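Local coordinates for peptidylprolyl isomerase PrsA (Bacillus anthracis, PDB 6VJ4), which catalyses cis-trans isomerisation of peptidyl-proline bonds, helps secreted proteins fold after translocation and is important for secretion of the protective antigen, at residues Thr39-Val44 against Gln231-Lys236. Sequence-based numbering, arbitrary orientation.
Sequences TKKYKV and QSELKK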
loop_
_atom_site.group_PDB
_atom_site.type_symbol
_atom_site.label_atom_id
_atom_site.label_comp_id
_atom_site.label_asym_id
_atom_site.label_seq_id
_atom_site.Cartn_x
_atom_site.Cartn_y
_atom_site.Cartn_z
ATOM N N THR A 39 2.982 7.604 -10.832
ATOM C CA THR A 39 2.232 8.435 -11.816
ATOM C C THR A 39 1.581 9.643 -11.136
ATOM O O THR A 39 1.363 10.647 -11.836
ATOM C CB THR A 39 1.197 7.594 -12.575
ATOM O OG1 THR A 39 0.341 6.971 -11.618
ATOM C CG2 THR A 39 1.835 6.547 -13.459
ATOM N N LYS A 40 1.266 9.548 -9.840
ATOM C CA LYS A 40 0.631 10.697 -9.137
ATOM C C LYS A 40 1.704 11.730 -8.769
ATOM O O LYS A 40 1.429 12.939 -8.929
ATOM C CB LYS A 40 -0.108 10.252 -7.869
ATOM C CG LYS A 40 -0.846 11.369 -7.138
ATOM C CD LYS A 40 -1.435 10.957 -5.804
ATOM C CE LYS A 40 -2.202 12.073 -5.126
ATOM N NZ LYS A 40 -3.404 12.462 -5.900
ATOM N N LYS A 41 2.864 11.274 -8.285
ATOM C CA LYS A 41 3.938 12.206 -7.838
ATOM C C LYS A 41 4.682 12.804 -9.038
ATOM O O LYS A 41 4.979 14.016 -9.003
ATOM C CB LYS A 41 4.933 11.502 -6.909
ATOM C CG LYS A 41 6.040 12.412 -6.392
ATOM C CD LYS A 41 6.946 11.795 -5.358
ATOM C CE LYS A 41 8.013 12.769 -4.900
ATOM N NZ LYS A 41 8.950 12.152 -3.931
ATOM N N TYR A 42 5.003 11.979 -10.037
ATOM C CA TYR A 42 5.760 12.441 -11.230
ATOM C C TYR A 42 4.796 12.533 -12.412
ATOM O O TYR A 42 4.738 11.606 -13.240
ATOM C CB TYR A 42 6.947 11.508 -11.458
ATOM C CG TYR A 42 7.859 11.422 -10.262
ATOM C CD1 TYR A 42 8.806 12.404 -10.024
ATOM C CD2 TYR A 42 7.744 10.393 -9.343
ATOM C CE1 TYR A 42 9.636 12.353 -8.917
ATOM C CE2 TYR A 42 8.575 10.320 -8.237
ATOM C CZ TYR A 42 9.525 11.306 -8.022
ATOM O OH TYR A 42 10.355 11.260 -6.940
ATOM N N LYS A 43 4.110 13.670 -12.496
ATOM C CA LYS A 43 3.033 13.900 -13.492
ATOM C C LYS A 43 3.593 14.084 -14.903
ATOM O O LYS A 43 4.578 14.826 -15.082
ATOM C CB LYS A 43 2.191 15.116 -13.088
ATOM C CG LYS A 43 1.273 14.882 -11.896
ATOM C CD LYS A 43 0.470 16.092 -11.480
ATOM C CE LYS A 43 -0.650 15.747 -10.519
ATOM N NZ LYS A 43 -0.159 14.989 -9.343
ATOM N N VAL A 44 2.938 13.419 -15.855
ATOM C CA VAL A 44 3.222 13.514 -17.314
ATOM C C VAL A 44 1.875 13.802 -17.991
ATOM O O VAL A 44 0.863 13.228 -17.539
ATOM C CB VAL A 44 3.883 12.226 -17.834
ATOM C CG1 VAL A 44 4.072 12.247 -19.343
ATOM C CG2 VAL A 44 5.205 11.962 -17.127
ATOM N N GLN A 231 10.717 1.223 -4.253
ATOM C CA GLN A 231 10.580 0.772 -2.838
ATOM C C GLN A 231 10.722 1.967 -1.885
ATOM O O GLN A 231 9.962 2.033 -0.899
ATOM C CB GLN A 231 11.634 -0.285 -2.503
ATOM C CG GLN A 231 11.499 -1.572 -3.307
ATOM C CD GLN A 231 12.619 -2.544 -3.011
ATOM O OE1 GLN A 231 13.491 -2.288 -2.183
ATOM N NE2 GLN A 231 12.605 -3.675 -3.699
ATOM N N SER A 232 11.676 2.862 -2.160
ATOM C CA SER A 232 11.887 4.050 -1.291
ATOM C C SER A 232 10.687 4.996 -1.406
ATOM O O SER A 232 10.278 5.551 -0.372
ATOM C CB SER A 232 13.176 4.756 -1.626
ATOM O OG SER A 232 13.169 5.216 -2.969
ATOM N N GLU A 233 10.134 5.143 -2.614
ATOM C CA GLU A 233 8.982 6.054 -2.859
ATOM C C GLU A 233 7.757 5.536 -2.088
ATOM O O GLU A 233 7.062 6.358 -1.453
ATOM C CB GLU A 233 8.723 6.163 -4.361
ATOM C CG GLU A 233 8.153 7.501 -4.790
ATOM C CD GLU A 233 9.073 8.685 -4.529
ATOM O OE1 GLU A 233 9.268 9.034 -3.353
ATOM O OE2 GLU A 233 9.641 9.215 -5.500
ATOM N N LEU A 234 7.506 4.225 -2.136
ATOM C CA LEU A 234 6.381 3.634 -1.363
ATOM C C LEU A 234 6.640 3.864 0.133
ATOM O O LEU A 234 5.682 4.210 0.848
ATOM C CB LEU A 234 6.266 2.139 -1.680
ATOM C CG LEU A 234 6.006 1.783 -3.144
ATOM C CD1 LEU A 234 6.014 0.274 -3.344
ATOM C CD2 LEU A 234 4.694 2.376 -3.631
ATOM N N LYS A 235 7.896 3.699 0.573
ATOM C CA LYS A 235 8.279 3.882 2.002
ATOM C C LYS A 235 8.057 5.344 2.415
ATOM O O LYS A 235 7.572 5.565 3.542
ATOM C CB LYS A 235 9.731 3.444 2.226
ATOM C CG LYS A 235 10.194 3.457 3.678
ATOM C CD LYS A 235 11.593 2.915 3.875
ATOM C CE LYS A 235 12.015 2.890 5.328
ATOM N NZ LYS A 235 13.376 2.331 5.490
ATOM N N LYS A 236 8.399 6.301 1.546
ATOM C CA LYS A 236 8.168 7.737 1.860
ATOM C C LYS A 236 6.662 7.978 2.002
ATOM O O LYS A 236 6.283 8.885 2.763
ATOM C CB LYS A 236 8.774 8.642 0.783
ATOM C CG LYS A 236 10.296 8.660 0.747
ATOM C CD LYS A 236 10.876 9.585 -0.299
ATOM C CE LYS A 236 12.391 9.579 -0.309
ATOM N NZ LYS A 236 12.933 10.500 -1.334
#
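Glu233, bent at chi2 (63°), meets a fully extended Lys41, whose CG is anti to its own N (chi1 -179°), and Tyr42, whose CG is anti to its carbonyl carbon; the latter two side chains run alongside each other toward the acid. Lys41 CG lies over one face of the Tyr42 ring, near the rim. From helix 223-236 Glu233 brings its carboxylate up to face both Lys41 NZ and Tyr42 OH. Tyr42 OH donates to Glu233 OE2 over 2.6 Å, nearly along the C-O axis, and OE2 sits at the ring edge, in its plane, 3.1 Å from Tyr42 CE2. Lys41 NZ completes a salt bridge at 3.2 Å from Glu233 OE1, approaching from above the carboxylate plane, with a weak second bond to OE2. Both oxygens of a buried acid are thus engaged, and the lysine charge probably favours its ionised form. Tyr42 also packs on Ala92 and Gln95 of helix 76-95, and Glu233 on Ile38. The principle illustrated is a buried carboxylate linking elements distant in sequence: the end of helix 28-41 and the turn after it are tied to helix 223-236, as N- and C-terminal helices join in the PrsA foldase (NC) domain, the parvulin domain lying between them in sequence.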